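Long-range contacts in USG-1 protein homolog (Pseudomonas aeruginosa, PDB 2HJS), which probably acts as an NAD(P)-linked oxidoreductase of the aspartate-semialdehyde dehydrogenase family, working as a dimer, though its own reaction remains unestablished: residues 251-256 with 303-308; 297-302 with 309-314; 151-156 with 230-235; 143-148 with 265-270. One frame throughout, in Å; residues are numbered along the deposited sequence.

In the fold
A mixed sheet with a polar face turned to the second subunit and an apolar face covered by helices organises all four contacts of the dimerisation domain. Contacts 1 and 2 share the hairpin of strands 294-301 and 308-315, their centres about 11 Å apart, and join where Leu252 N lies 2.8 Å from Val309 O. Strand 151-160 of contact 3 pairs directly with strand 246-254 of contact 1, the contact centres about 12 Å apart. Contact 4 packs two helices on the apolar face, its centre about 13 Å from that of contact 2. Contacts 1 to 3 touch the second subunit. A dioxane, probably from the crystallisation liquor, lies about 4 Å from the Arg300 side chain in contact 2.

Contact 1: residues 251-256 with 303-308; sequences TLQCAE and QADPCQ
Gln253, in one of its two conformers, spreads its amide between two partners in residues 303-308, giving a hydrogen bond from NE2 and receiving one at OE1. Its CG stands anti to the backbone N (chi1 -178°) and the chain then bends at CG. Gln253 NE2 reaches Asp305 OD2 at 2.9 Å, the two side chains crossing at about a right angle; the bond is nearly straight, but the donor comes from above the carboxylate plane. At the amide oxygen, Gln308 NE2 meets a lone pair of Gln253 OE1 at 3.2 Å, with the two amide planes 83° apart. This exchange takes place where the hairpin of strands 294-301 and 308-315 joins strand 246-254, Gln253 and Gln308 forming an antiparallel, non-hydrogen-bonded pair. Beyond it, Cys254 N bonds to Cys307 O at 2.7 Å, and Cys307 CB lies 3.4 Å from Cys254 O. The loop reaches this register through a type I turn from Asp305 to Gln308, closed by Gln308 N to Asp305 O. The remaining amide atom of Gln308, OE1, accepts from Asn234 ND2 of the second subunit, and Gln153 of that subunit packs on both glutamines.

Contact 2: residues 297-302 with 309-314; sequences GRVRAG and VNLWIV
Arg300 and Asn310 meet within a beta hairpin whose strands, 294-301 and 308-315, run antiparallel, with a beta bulge in the first. Backbone bonds set the register: Gly297 and Trp312 exchange two of 2.8 Å, N to O, whereas at the next pair Asn310 N to Arg300 O is 2.9 Å and the return bond from Arg300 N to Asn310 O is weak. Between these pairs the register slips by one residue. The apolar side chains meet on the face carrying Val299, Val309 and Leu311. There Val299 CG2 touches Leu311 CD2 at 3.9 Å, the two side chains lying side by side, and helix 260-269 covers Val299 and Val309. Stacking dominates the opposite, dimer-facing side: the Arg300 guanidinium and the Asn310 amide are 18° apart in plane, and Asn310 CB sits over one guanidinium face, toward the rim. Arg298 NH2, salt-bridged to Glu215 of the second subunit, lies over the other face, also rimward. The Glu215 carboxylate may temper the repulsion expected between two stacked guanidiniums. Asn310 OD1 accepts from Asn234 ND2 of the second subunit and from a water 2.6 Å away. At the guanidinium edge, Arg300 NH1 donates in plane to a lone pair of Arg298 O at 3.0 Å.

Contact 3: residues 151-156 with 230-235; sequences CRQLNL and IGPLNV
Leu154 sets its branched end against Ile230 and Leu233 of residues 230-235, CD2 touching Ile230 CD1 at 3.7 Å and CG touching Leu233 CD2 at 3.9 Å. Its CG is anti to the backbone N (chi1 179°); Leu154 and Leu233 lie side by side and point the same way, whereas Ile230 crosses at a slant. Further along this face Leu156 CD2 meets Val235 CG1 at 3.8 Å, again side by side. Helix 133-145 covers the two leucines of strand 151-160, and helix 213-225 covers Leu233 and Val235. On the reverse face Asn155 and Asn234 run side by side with their amide planes 12° apart. The Asn234 amide faces the second subunit, its strongest polar partner being Gln308 of that chain. Near the start of the strands chi2 of -78° turns the Gln153 CD back, and Gln153 OE1 then lies 3.7 Å from Pro232 CB. The backbones alternate donors and acceptors: Leu154 N to Pro232 O, Asn234 N to Leu154 O at 2.9 Å, and Leu156 N to Asn234 O at 2.8 Å. This is the regular pattern of adjacent parallel strands, here 151-160 and 233-239, the latter the outermost strand within this chain of the dimerisation domain's mixed sheet.

Contact 4: residues 143-148 with 265-270; sequences APLLAT and RVLDAT
Pro144 presses its ring against Val266 and Thr270 where helix 133-145 packs beside helix 260-269, two helices that lie on the apolar face of the mixed sheet. The closest approach is Pro144 CB to Val266 CG1, 3.6 Å. That methyl stands anti to the backbone N (chi1 170°) and also lies near Pro144 O, at 3.7 Å. The side chains of Pro144 and Thr270 cross at about a right angle, with Thr270 OG1 3.8 Å from Pro144 CB and almost as near to CG. Leu145 adds a looser apolar layer: its CD2 is 4.2 Å from both Val266 CG1 and Leu267 CD2, bridging neighbouring residues of the second helix. No hydrogen bond passes between the segments, so the join rests on side-chain packing.

Further out, both leucines pack on the sheet. Leu311 of strand 308-315 packs on Leu145, while Val296 and Val299 of strand 294-301 touch Leu267, which also meets Trp275. Helix 133-145 is weakly bonded here and kinked at Pro144, whose ring nitrogen has no hydrogen to give to the preceding turn. Helix 260-269 finishes at Ala269, and Thr270 is the first residue to depart from helical torsions. Its hydroxyl turns back on the last turn: Thr270 OG1 donates to Val266 O at 2.7 Å, from 36° out of the carbonyl plane.

Contact 1: residues 251-256 with 303-308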
# COMPACT_ATOMS: atom_id res chain seq x y z
N THR A 251 -4.79 -9.11 -6.08
CA THR A 251 -4.59 -9.67 -7.43
C THR A 251 -4.97 -11.14 -7.41
O THR A 251 -4.43 -11.91 -6.61
CB THR A 251 -3.14 -9.59 -7.89
OG1 THR A 251 -2.65 -8.27 -7.63
CG2 THR A 251 -3.01 -9.88 -9.40
N LEU A 252 -5.90 -11.53 -8.26
CA LEU A 252 -6.24 -12.92 -8.42
C LEU A 252 -5.69 -13.44 -9.73
O LEU A 252 -5.90 -12.82 -10.77
CB LEU A 252 -7.76 -13.13 -8.45
CG LEU A 252 -8.66 -12.40 -7.44
CD1 LEU A 252 -10.07 -12.93 -7.53
CD2 LEU A 252 -8.11 -12.68 -6.10
N GLN A 253 -4.99 -14.56 -9.67
CA GLN A 253 -4.54 -15.26 -10.85
C GLN A 253 -5.49 -16.42 -11.07
O GLN A 253 -5.57 -17.34 -10.25
CB GLN A 253 -3.12 -15.78 -10.67
CG GLN A 253 -2.54 -16.48 -11.89
CD GLN A 253 -2.07 -15.51 -12.94
OE1 GLN A 253 -1.36 -14.56 -12.63
NE2 GLN A 253 -2.46 -15.74 -14.19
N CYS A 254 -6.23 -16.37 -12.17
CA CYS A 254 -7.24 -17.36 -12.44
C CYS A 254 -6.86 -18.34 -13.53
O CYS A 254 -5.89 -18.13 -14.24
CB CYS A 254 -8.55 -16.67 -12.79
SG CYS A 254 -9.05 -15.55 -11.46
N ALA A 255 -7.64 -19.41 -13.64
CA ALA A 255 -7.34 -20.50 -14.55
C ALA A 255 -7.67 -20.14 -16.00
O ALA A 255 -7.04 -20.63 -16.92
CB ALA A 255 -8.09 -21.77 -14.12
N GLU A 256 -8.65 -19.24 -16.16
CA GLU A 256 -9.25 -18.88 -17.45
C GLU A 256 -9.22 -17.34 -17.56
O GLU A 256 -9.18 -16.66 -16.53
CB GLU A 256 -10.72 -19.36 -17.48
CG GLU A 256 -10.97 -20.80 -16.96
CD GLU A 256 -12.34 -20.98 -16.27
OE1 GLU A 256 -12.36 -21.23 -15.04
OE2 GLU A 256 -13.38 -20.87 -16.96
N GLN A 303 -2.26 -6.02 -17.50
CA GLN A 303 -1.92 -5.33 -18.74
C GLN A 303 -1.43 -6.38 -19.73
O GLN A 303 -1.68 -6.27 -20.92
CB GLN A 303 -0.86 -4.24 -18.49
CG GLN A 303 -1.38 -3.11 -17.59
CD GLN A 303 -0.34 -2.01 -17.33
OE1 GLN A 303 0.16 -1.39 -18.26
NE2 GLN A 303 -0.02 -1.77 -16.07
N ALA A 304 -0.77 -7.42 -19.21
CA ALA A 304 -0.27 -8.54 -20.03
C ALA A 304 -1.25 -9.75 -20.07
O ALA A 304 -1.49 -10.30 -21.15
CB ALA A 304 1.12 -8.98 -19.51
N ASP A 305 -1.82 -10.10 -18.90
CA ASP A 305 -2.49 -11.39 -18.64
C ASP A 305 -4.00 -11.21 -18.43
O ASP A 305 -4.41 -10.67 -17.40
CB ASP A 305 -1.85 -11.98 -17.36
CG ASP A 305 -2.16 -13.51 -17.13
OD1 ASP A 305 -3.16 -14.12 -17.65
OD2 ASP A 305 -1.36 -14.10 -16.34
N PRO A 306 -4.82 -11.64 -19.40
CA PRO A 306 -6.28 -11.67 -19.21
C PRO A 306 -6.73 -12.62 -18.08
O PRO A 306 -7.85 -12.49 -17.60
CB PRO A 306 -6.82 -12.14 -20.57
CG PRO A 306 -5.66 -12.73 -21.29
CD PRO A 306 -4.43 -12.09 -20.75
N CYS A 307 -5.87 -13.55 -17.66
CA CYS A 307 -6.18 -14.48 -16.55
C CYS A 307 -5.99 -13.83 -15.15
O CYS A 307 -6.23 -14.49 -14.13
CB CYS A 307 -5.33 -15.76 -16.67
SG CYS A 307 -5.48 -16.68 -18.26
N GLN A 308 -5.56 -12.57 -15.11
CA GLN A 308 -5.41 -11.79 -13.87
C GLN A 308 -6.53 -10.79 -13.68
O GLN A 308 -6.94 -10.13 -14.63
CB GLN A 308 -4.12 -10.99 -13.91
CG GLN A 308 -2.89 -11.76 -13.52
CD GLN A 308 -1.63 -10.98 -13.78
OE1 GLN A 308 -1.64 -9.76 -13.97
NE2 GLN A 308 -0.51 -11.70 -13.83

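Contact 2: residues 297-302 with 309-314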
# COMPACT_ATOMS: atom_id res chain seq x y z
N GLY A 297 -13.60 -1.41 -6.02
CA GLY A 297 -13.35 -0.77 -7.30
C GLY A 297 -12.11 -1.25 -8.03
O GLY A 297 -11.45 -2.21 -7.61
N ARG A 298 -11.81 -0.56 -9.14
CA ARG A 298 -10.63 -0.78 -9.98
C ARG A 298 -10.57 -2.20 -10.52
O ARG A 298 -9.49 -2.76 -10.65
CB ARG A 298 -9.31 -0.39 -9.26
CG ARG A 298 -9.20 1.08 -8.84
CD ARG A 298 -7.76 1.54 -8.90
NE ARG A 298 -7.22 1.40 -10.25
CZ ARG A 298 -5.94 1.33 -10.58
NH1 ARG A 298 -5.00 1.43 -9.64
NH2 ARG A 298 -5.59 1.18 -11.86
N VAL A 299 -11.74 -2.77 -10.80
CA VAL A 299 -11.80 -4.12 -11.36
C VAL A 299 -11.25 -4.05 -12.77
O VAL A 299 -11.78 -3.34 -13.61
CB VAL A 299 -13.25 -4.67 -11.38
CG1 VAL A 299 -13.32 -6.03 -12.16
CG2 VAL A 299 -13.78 -4.83 -9.96
N ARG A 300 -10.16 -4.76 -13.02
CA ARG A 300 -9.49 -4.73 -14.33
C ARG A 300 -8.65 -5.99 -14.51
O ARG A 300 -8.34 -6.68 -13.52
CB ARG A 300 -8.58 -3.49 -14.42
CG ARG A 300 -7.46 -3.50 -13.36
CD ARG A 300 -6.83 -2.13 -13.20
NE ARG A 300 -5.57 -2.17 -12.45
CZ ARG A 300 -5.47 -2.23 -11.11
NH1 ARG A 300 -6.56 -2.30 -10.34
NH2 ARG A 300 -4.28 -2.24 -10.53
N ALA A 301 -8.27 -6.29 -15.75
CA ALA A 301 -7.35 -7.37 -16.01
C ALA A 301 -5.90 -6.87 -15.94
O ALA A 301 -5.65 -5.65 -15.88
CB ALA A 301 -7.63 -7.97 -17.37
N GLY A 302 -4.95 -7.81 -15.95
CA GLY A 302 -3.54 -7.51 -16.09
C GLY A 302 -3.32 -6.82 -17.42
O GLY A 302 -4.10 -7.02 -18.37
N VAL A 309 -7.01 -10.64 -12.45
CA VAL A 309 -7.98 -9.59 -12.16
C VAL A 309 -7.53 -8.92 -10.88
O VAL A 309 -7.15 -9.61 -9.93
CB VAL A 309 -9.48 -10.09 -12.11
CG1 VAL A 309 -9.68 -11.21 -11.08
CG2 VAL A 309 -10.47 -8.93 -11.81
N ASN A 310 -7.56 -7.60 -10.87
CA ASN A 310 -7.27 -6.80 -9.69
C ASN A 310 -8.54 -6.27 -9.09
O ASN A 310 -9.48 -6.02 -9.83
CB ASN A 310 -6.43 -5.59 -10.07
CG ASN A 310 -5.04 -5.97 -10.47
OD1 ASN A 310 -4.76 -6.21 -11.65
ND2 ASN A 310 -4.15 -6.09 -9.48
N LEU A 311 -8.56 -6.12 -7.77
CA LEU A 311 -9.66 -5.49 -7.06
C LEU A 311 -9.05 -4.53 -6.05
O LEU A 311 -7.98 -4.80 -5.52
CB LEU A 311 -10.47 -6.52 -6.24
CG LEU A 311 -10.95 -7.84 -6.86
CD1 LEU A 311 -11.41 -8.71 -5.72
CD2 LEU A 311 -12.11 -7.57 -7.78
N TRP A 312 -9.76 -3.45 -5.74
CA TRP A 312 -9.40 -2.55 -4.65
C TRP A 312 -10.59 -2.52 -3.71
O TRP A 312 -11.71 -2.35 -4.15
CB TRP A 312 -9.09 -1.16 -5.21
CG TRP A 312 -9.09 -0.00 -4.22
CD1 TRP A 312 -10.14 0.87 -3.97
CD2 TRP A 312 -7.99 0.45 -3.41
NE1 TRP A 312 -9.74 1.82 -3.05
CE2 TRP A 312 -8.43 1.58 -2.69
CE3 TRP A 312 -6.67 0.00 -3.21
CZ2 TRP A 312 -7.60 2.30 -1.81
CZ3 TRP A 312 -5.85 0.70 -2.33
CH2 TRP A 312 -6.32 1.85 -1.65
N ILE A 313 -10.35 -2.76 -2.43
CA ILE A 313 -11.42 -2.94 -1.46
C ILE A 313 -11.22 -1.93 -0.32
O ILE A 313 -10.11 -1.79 0.19
CB ILE A 313 -11.41 -4.38 -0.87
CG1 ILE A 313 -11.47 -5.43 -1.99
CG2 ILE A 313 -12.55 -4.54 0.17
CD1 ILE A 313 -11.22 -6.86 -1.50
N VAL A 314 -12.26 -1.20 0.05
CA VAL A 314 -12.16 -0.37 1.24
C VAL A 314 -13.34 -0.63 2.14
O VAL A 314 -14.47 -0.80 1.68
CB VAL A 314 -11.95 1.18 0.96
CG1 VAL A 314 -10.57 1.46 0.21
CG2 VAL A 314 -13.12 1.81 0.25
O HOH W 1 -3.86 -4.73 -13.62

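Contact 3: residues 151-156 with 230-235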
# COMPACT_ATOMS: atom_id res chain seq x y z
N CYS A 151 -9.61 -19.40 -8.85
CA CYS A 151 -8.47 -18.67 -8.38
C CYS A 151 -7.29 -19.57 -8.01
O CYS A 151 -7.36 -20.35 -7.06
CB CYS A 151 -8.87 -17.79 -7.19
SG CYS A 151 -7.51 -16.80 -6.65
N ARG A 152 -6.19 -19.43 -8.75
CA ARG A 152 -4.98 -20.23 -8.57
C ARG A 152 -3.93 -19.59 -7.66
O ARG A 152 -3.12 -20.30 -7.09
CB ARG A 152 -4.36 -20.55 -9.94
CG ARG A 152 -5.28 -21.39 -10.84
CD ARG A 152 -5.40 -22.80 -10.27
NE ARG A 152 -6.50 -23.59 -10.82
CZ ARG A 152 -6.43 -24.33 -11.93
NH1 ARG A 152 -5.30 -24.37 -12.65
NH2 ARG A 152 -7.50 -25.02 -12.34
N GLN A 153 -3.91 -18.27 -7.57
CA GLN A 153 -2.96 -17.53 -6.70
C GLN A 153 -3.68 -16.27 -6.25
O GLN A 153 -4.34 -15.62 -7.04
CB GLN A 153 -1.67 -17.09 -7.42
CG GLN A 153 -0.75 -18.15 -8.06
CD GLN A 153 0.14 -18.92 -7.07
OE1 GLN A 153 0.34 -18.51 -5.92
NE2 GLN A 153 0.69 -20.06 -7.53
N LEU A 154 -3.51 -15.90 -4.99
CA LEU A 154 -4.15 -14.73 -4.44
C LEU A 154 -3.08 -13.87 -3.79
O LEU A 154 -2.41 -14.32 -2.88
CB LEU A 154 -5.20 -15.17 -3.42
CG LEU A 154 -6.02 -14.13 -2.67
CD1 LEU A 154 -6.74 -13.26 -3.64
CD2 LEU A 154 -7.03 -14.84 -1.77
N ASN A 155 -2.91 -12.65 -4.28
CA ASN A 155 -2.00 -11.70 -3.67
C ASN A 155 -2.78 -10.59 -2.98
O ASN A 155 -3.68 -10.01 -3.57
CB ASN A 155 -1.02 -11.12 -4.67
CG ASN A 155 0.17 -10.41 -3.99
OD1 ASN A 155 0.10 -9.22 -3.62
ND2 ASN A 155 1.24 -11.14 -3.81
N LEU A 156 -2.45 -10.35 -1.71
CA LEU A 156 -3.05 -9.27 -0.95
C LEU A 156 -1.98 -8.34 -0.40
O LEU A 156 -1.04 -8.78 0.27
CB LEU A 156 -3.89 -9.83 0.20
CG LEU A 156 -4.38 -8.86 1.28
CD1 LEU A 156 -5.41 -7.83 0.74
CD2 LEU A 156 -4.97 -9.66 2.44
N ILE A 230 -9.46 -21.53 -3.10
CA ILE A 230 -8.39 -20.67 -3.58
C ILE A 230 -7.05 -21.36 -3.44
O ILE A 230 -6.87 -22.25 -2.57
CB ILE A 230 -8.32 -19.29 -2.87
CG1 ILE A 230 -8.29 -19.45 -1.34
CG2 ILE A 230 -9.44 -18.36 -3.31
CD1 ILE A 230 -7.54 -18.33 -0.66
N GLY A 231 -6.10 -20.95 -4.28
CA GLY A 231 -4.73 -21.42 -4.16
C GLY A 231 -3.96 -20.63 -3.12
O GLY A 231 -4.54 -19.88 -2.34
N PRO A 232 -2.63 -20.74 -3.14
CA PRO A 232 -1.80 -20.08 -2.13
C PRO A 232 -2.18 -18.58 -1.95
O PRO A 232 -2.34 -17.86 -2.95
CB PRO A 232 -0.39 -20.19 -2.71
CG PRO A 232 -0.45 -21.36 -3.64
CD PRO A 232 -1.83 -21.46 -4.15
N LEU A 233 -2.36 -18.16 -0.70
CA LEU A 233 -2.50 -16.76 -0.34
C LEU A 233 -1.13 -16.13 -0.01
O LEU A 233 -0.36 -16.70 0.75
CB LEU A 233 -3.33 -16.66 0.91
CG LEU A 233 -4.14 -15.42 1.23
CD1 LEU A 233 -4.15 -15.16 2.76
CD2 LEU A 233 -3.78 -14.16 0.49
N ASN A 234 -0.85 -14.95 -0.54
CA ASN A 234 0.32 -14.19 -0.11
C ASN A 234 -0.14 -12.84 0.46
O ASN A 234 -0.85 -12.10 -0.22
CB ASN A 234 1.30 -14.04 -1.28
CG ASN A 234 2.58 -13.34 -0.89
OD1 ASN A 234 2.61 -12.12 -0.72
ND2 ASN A 234 3.68 -14.10 -0.80
N VAL A 235 0.23 -12.57 1.73
CA VAL A 235 -0.29 -11.41 2.49
C VAL A 235 0.83 -10.52 2.96
O VAL A 235 1.72 -10.99 3.64
CB VAL A 235 -0.93 -11.79 3.84
CG1 VAL A 235 -1.85 -10.65 4.33
CG2 VAL A 235 -1.64 -13.06 3.79
O HOH W 2 -0.22 -16.50 -3.93
O HOH W 3 1.54 -9.57 -0.56

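Contact 4: residues 143-148 with 265-270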
# COMPACT_ATOMS: atom_id res chain seq x y z
N ALA A 143 -15.77 -14.51 -1.77
CA ALA A 143 -16.75 -15.60 -1.74
C ALA A 143 -17.69 -15.62 -2.96
O ALA A 143 -17.77 -16.63 -3.66
CB ALA A 143 -17.54 -15.62 -0.42
N PRO A 144 -18.42 -14.51 -3.22
CA PRO A 144 -19.34 -14.56 -4.39
C PRO A 144 -18.62 -14.68 -5.75
O PRO A 144 -19.18 -15.21 -6.69
CB PRO A 144 -20.13 -13.25 -4.30
CG PRO A 144 -19.42 -12.40 -3.32
CD PRO A 144 -18.49 -13.23 -2.50
N LEU A 145 -17.39 -14.22 -5.84
CA LEU A 145 -16.61 -14.34 -7.06
C LEU A 145 -16.15 -15.77 -7.34
O LEU A 145 -15.98 -16.15 -8.51
CB LEU A 145 -15.39 -13.42 -6.99
CG LEU A 145 -15.67 -11.93 -6.92
CD1 LEU A 145 -14.32 -11.15 -6.91
CD2 LEU A 145 -16.50 -11.53 -8.10
N LEU A 146 -15.97 -16.57 -6.30
CA LEU A 146 -15.38 -17.89 -6.45
C LEU A 146 -16.33 -18.91 -7.03
O LEU A 146 -15.91 -20.00 -7.41
CB LEU A 146 -14.76 -18.39 -5.15
CG LEU A 146 -13.62 -17.50 -4.64
CD1 LEU A 146 -13.17 -17.99 -3.29
CD2 LEU A 146 -12.42 -17.37 -5.61
N ALA A 147 -17.61 -18.55 -7.14
CA ALA A 147 -18.57 -19.39 -7.86
C ALA A 147 -18.32 -19.35 -9.36
O ALA A 147 -18.70 -20.28 -10.08
CB ALA A 147 -19.97 -18.96 -7.55
N THR A 148 -17.66 -18.29 -9.82
CA THR A 148 -17.44 -18.01 -11.23
C THR A 148 -15.96 -18.11 -11.61
O THR A 148 -15.63 -18.60 -12.68
CB THR A 148 -18.04 -16.61 -11.61
OG1 THR A 148 -19.45 -16.75 -11.87
CG2 THR A 148 -17.38 -15.98 -12.84
N ARG A 265 -20.69 -7.39 -12.25
CA ARG A 265 -22.10 -7.74 -12.09
C ARG A 265 -22.37 -8.44 -10.73
O ARG A 265 -23.32 -8.10 -10.01
CB ARG A 265 -22.58 -8.57 -13.29
CG ARG A 265 -24.06 -8.75 -13.43
CD ARG A 265 -24.43 -9.53 -14.75
NE ARG A 265 -24.02 -8.83 -15.97
CZ ARG A 265 -23.10 -9.25 -16.86
NH1 ARG A 265 -22.46 -10.40 -16.73
NH2 ARG A 265 -22.84 -8.51 -17.92
N VAL A 266 -21.52 -9.40 -10.36
CA VAL A 266 -21.69 -10.17 -9.14
C VAL A 266 -21.55 -9.28 -7.92
O VAL A 266 -22.34 -9.37 -6.98
CB VAL A 266 -20.64 -11.32 -9.03
CG1 VAL A 266 -20.67 -11.96 -7.63
CG2 VAL A 266 -20.91 -12.38 -10.05
N LEU A 267 -20.51 -8.43 -7.95
CA LEU A 267 -20.21 -7.48 -6.88
C LEU A 267 -21.33 -6.46 -6.75
O LEU A 267 -21.72 -6.10 -5.65
CB LEU A 267 -18.91 -6.74 -7.18
CG LEU A 267 -17.63 -7.59 -7.17
CD1 LEU A 267 -16.46 -6.80 -7.70
CD2 LEU A 267 -17.35 -8.14 -5.77
N ASP A 268 -21.82 -5.99 -7.89
CA ASP A 268 -22.93 -5.07 -7.89
C ASP A 268 -24.20 -5.72 -7.29
O ASP A 268 -24.93 -5.06 -6.57
CB ASP A 268 -23.20 -4.57 -9.31
CG ASP A 268 -23.83 -3.19 -9.33
OD1 ASP A 268 -23.79 -2.48 -8.29
OD2 ASP A 268 -24.35 -2.82 -10.41
N ALA A 269 -24.43 -7.01 -7.56
CA ALA A 269 -25.64 -7.71 -7.09
C ALA A 269 -25.57 -8.18 -5.63
O ALA A 269 -26.58 -8.51 -5.05
CB ALA A 269 -25.97 -8.89 -8.01
N THR A 270 -24.38 -8.19 -5.03
CA THR A 270 -24.22 -8.73 -3.68
C THR A 270 -24.52 -7.67 -2.62
O THR A 270 -23.95 -6.57 -2.66
CB THR A 270 -22.79 -9.29 -3.47
OG1 THR A 270 -22.53 -10.28 -4.47
CG2 THR A 270 -22.64 -9.92 -2.08